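Local coordinates for protein CRISPR-associated endoribonuclease Cas2 (Streptococcus pyogenes serotype M1, PDB 4QR2) that probably acts as a metal-dependent endoribonuclease in CRISPR adaptive immunity, working as a homodimer that joins a Cas1 homodimer, at residues His53-Ile58 / Asp64-Tyr69. Residues are numbered along the deposited sequence; the frame is centred on the assembly and turned at random.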
loop_
_atom_site.group_PDB
_atom_site.type_symbol
_atom_site.label_atom_id
_atom_site.label_comp_id
_atom_site.label_asym_id
_atom_site.label_seq_id
_atom_site.Cartn_x
_atom_site.Cartn_y
_atom_site.Cartn_z
ATOM N N HIS A 53 -1.453 -18.694 -3.014
ATOM C CA HIS A 53 -2.446 -19.714 -2.651
ATOM C C HIS A 53 -2.918 -19.558 -1.194
ATOM O O HIS A 53 -4.090 -19.641 -0.941
ATOM C CB HIS A 53 -1.863 -21.110 -2.793
ATOM C CG HIS A 53 -1.620 -21.524 -4.220
ATOM N ND1 HIS A 53 -0.806 -22.582 -4.558
ATOM C CD2 HIS A 53 -2.104 -21.033 -5.395
ATOM C CE1 HIS A 53 -0.803 -22.743 -5.870
ATOM N NE2 HIS A 53 -1.596 -21.829 -6.407
ATOM N N ARG A 54 -1.984 -19.335 -0.290
ATOM C CA ARG A 54 -2.308 -19.141 1.129
ATOM C C ARG A 54 -3.129 -17.933 1.428
ATOM O O ARG A 54 -4.128 -18.007 2.196
ATOM C CB ARG A 54 -1.054 -19.252 2.002
ATOM C CG ARG A 54 -0.544 -20.660 1.954
ATOM C CD ARG A 54 0.357 -20.981 3.081
ATOM N NE ARG A 54 1.628 -20.667 2.658
ATOM C CZ ARG A 54 2.634 -20.255 3.415
ATOM N NH1 ARG A 54 2.513 -20.098 4.748
ATOM N NH2 ARG A 54 3.782 -19.964 2.781
ATOM N N LEU A 55 -2.769 -16.839 0.776
ATOM C CA LEU A 55 -3.540 -15.592 0.923
ATOM C C LEU A 55 -4.898 -15.762 0.380
ATOM O O LEU A 55 -5.887 -15.270 0.982
ATOM C CB LEU A 55 -2.809 -14.451 0.244
ATOM C CG LEU A 55 -1.536 -13.953 0.876
ATOM C CD1 LEU A 55 -0.821 -13.057 -0.134
ATOM C CD2 LEU A 55 -1.873 -13.168 2.170
ATOM N N THR A 56 -5.046 -16.515 -0.703
ATOM C CA THR A 56 -6.391 -16.759 -1.252
ATOM C C THR A 56 -7.323 -17.477 -0.288
ATOM O O THR A 56 -8.525 -17.192 -0.265
ATOM C CB THR A 56 -6.291 -17.566 -2.554
ATOM O OG1 THR A 56 -5.632 -16.766 -3.532
ATOM C CG2 THR A 56 -7.652 -17.897 -3.048
ATOM N N GLN A 57 -6.764 -18.358 0.524
ATOM C CA GLN A 57 -7.537 -19.045 1.552
ATOM C C GLN A 57 -7.858 -18.129 2.760
ATOM O O GLN A 57 -8.741 -18.421 3.537
ATOM C CB GLN A 57 -6.783 -20.260 1.999
ATOM C CG GLN A 57 -6.557 -21.290 0.870
ATOM C CD GLN A 57 -7.862 -21.703 0.230
ATOM O OE1 GLN A 57 -8.205 -21.302 -0.900
ATOM N NE2 GLN A 57 -8.648 -22.459 0.989
ATOM N N ILE A 58 -7.128 -17.072 2.972
ATOM C CA ILE A 58 -7.389 -16.152 4.121
ATOM C C ILE A 58 -8.360 -14.996 3.811
ATOM O O ILE A 58 -9.204 -14.645 4.646
ATOM C CB ILE A 58 -6.078 -15.527 4.634
ATOM C CG1 ILE A 58 -5.200 -16.641 5.230
ATOM C CG2 ILE A 58 -6.393 -14.321 5.576
ATOM C CD1 ILE A 58 -3.728 -16.373 5.304
ATOM N N ASP A 64 -12.415 -7.893 -0.052
ATOM C CA ASP A 64 -11.027 -7.480 0.168
ATOM C C ASP A 64 -10.294 -7.529 -1.166
ATOM O O ASP A 64 -10.687 -8.234 -2.085
ATOM C CB ASP A 64 -10.277 -8.499 1.068
ATOM C CG ASP A 64 -10.956 -8.775 2.434
ATOM O OD1 ASP A 64 -12.018 -8.171 2.787
ATOM O OD2 ASP A 64 -10.431 -9.679 3.117
ATOM N N SER A 65 -9.136 -6.892 -1.240
ATOM C CA SER A 65 -8.192 -7.166 -2.330
ATOM C C SER A 65 -6.739 -7.139 -1.889
ATOM O O SER A 65 -6.430 -6.502 -0.893
ATOM C CB SER A 65 -8.356 -6.196 -3.489
ATOM O OG SER A 65 -7.991 -4.916 -3.097
ATOM N N ILE A 66 -5.867 -7.765 -2.702
ATOM C CA ILE A 66 -4.433 -7.726 -2.506
ATOM C C ILE A 66 -3.824 -7.380 -3.860
ATOM O O ILE A 66 -4.208 -7.964 -4.889
ATOM C CB ILE A 66 -3.866 -9.085 -1.996
ATOM C CG1 ILE A 66 -4.361 -9.287 -0.549
ATOM C CG2 ILE A 66 -2.332 -9.074 -2.124
ATOM C CD1 ILE A 66 -3.683 -10.378 0.209
ATOM N N ARG A 67 -2.863 -6.457 -3.823
ATOM C CA ARG A 67 -2.070 -6.114 -4.951
ATOM C C ARG A 67 -0.643 -6.451 -4.642
ATOM O O ARG A 67 -0.179 -6.276 -3.501
ATOM C CB ARG A 67 -2.241 -4.590 -5.337
ATOM C CG ARG A 67 -3.621 -4.327 -5.841
ATOM C CD ARG A 67 -3.879 -2.846 -6.084
ATOM N NE ARG A 67 -3.219 -2.381 -7.290
ATOM C CZ ARG A 67 -3.753 -2.482 -8.499
ATOM N NH1 ARG A 67 -4.894 -3.159 -8.656
ATOM N NH2 ARG A 67 -3.123 -2.007 -9.526
ATOM N N PHE A 68 0.049 -6.904 -5.669
ATOM C CA PHE A 68 1.482 -7.232 -5.586
ATOM C C PHE A 68 2.243 -6.388 -6.572
ATOM O O PHE A 68 1.973 -6.465 -7.805
ATOM C CB PHE A 68 1.713 -8.700 -5.976
ATOM C CG PHE A 68 0.960 -9.690 -5.157
ATOM C CD1 PHE A 68 1.301 -9.900 -3.877
ATOM C CD2 PHE A 68 -0.112 -10.394 -5.699
ATOM C CE1 PHE A 68 0.638 -10.859 -3.072
ATOM C CE2 PHE A 68 -0.818 -11.334 -4.925
ATOM C CZ PHE A 68 -0.453 -11.537 -3.587
ATOM N N TYR A 69 3.212 -5.613 -6.082
ATOM C CA TYR A 69 4.050 -4.809 -6.963
ATOM C C TYR A 69 5.426 -5.380 -6.951
ATOM O O TYR A 69 6.045 -5.515 -5.914
ATOM C CB TYR A 69 4.106 -3.332 -6.485
ATOM C CG TYR A 69 2.746 -2.641 -6.510
ATOM C CD1 TYR A 69 1.862 -2.765 -5.504
ATOM C CD2 TYR A 69 2.424 -1.842 -7.579
ATOM C CE1 TYR A 69 0.635 -2.163 -5.588
ATOM C CE2 TYR A 69 1.250 -1.181 -7.658
ATOM C CZ TYR A 69 0.346 -1.326 -6.680
ATOM O OH TYR A 69 -0.877 -0.721 -6.768
#
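Leu55 carries the helix side of this contact, setting both methyls against Ile66 while its CD1 also meets Phe68 of the same strand. Its CD2 lies 3.9 Å from Ile66 CD1, and its CD1 is equally close to that methyl; the two side chains cross at about a right angle. The Phe68 ring is met at its edge, near the ring plane, where Leu55 CD1 comes to 3.8 Å from CZ. One face of the same ring is covered from within the strand: Ile66 CG2 sits 3.4 Å above the ring plane, offset toward the rim, while the CG1 branch, anti to the carbonyl carbon (chi1 -69°), carries CD1 to Leu55.

The packing is purely apolar, carried by three buried residues that account for most of the 123 Å² buried, with no hydrogen bond across. His53 and Gln57, both exposed, make no contact with the strand and form the loose, solvent side. Arg67 NE donates to Tyr69 OH (2.9 Å, 162°); Arg67 NH2 forms a salt bridge, and Tyr69 OH a hydrogen bond, with Glu40 OE2 of the second subunit. Helix 45-58 thus packs on strand 65-71, outermost within its own chain, where an antiparallel strand of the second subunit extends the sheet of this ferredoxin-like fold.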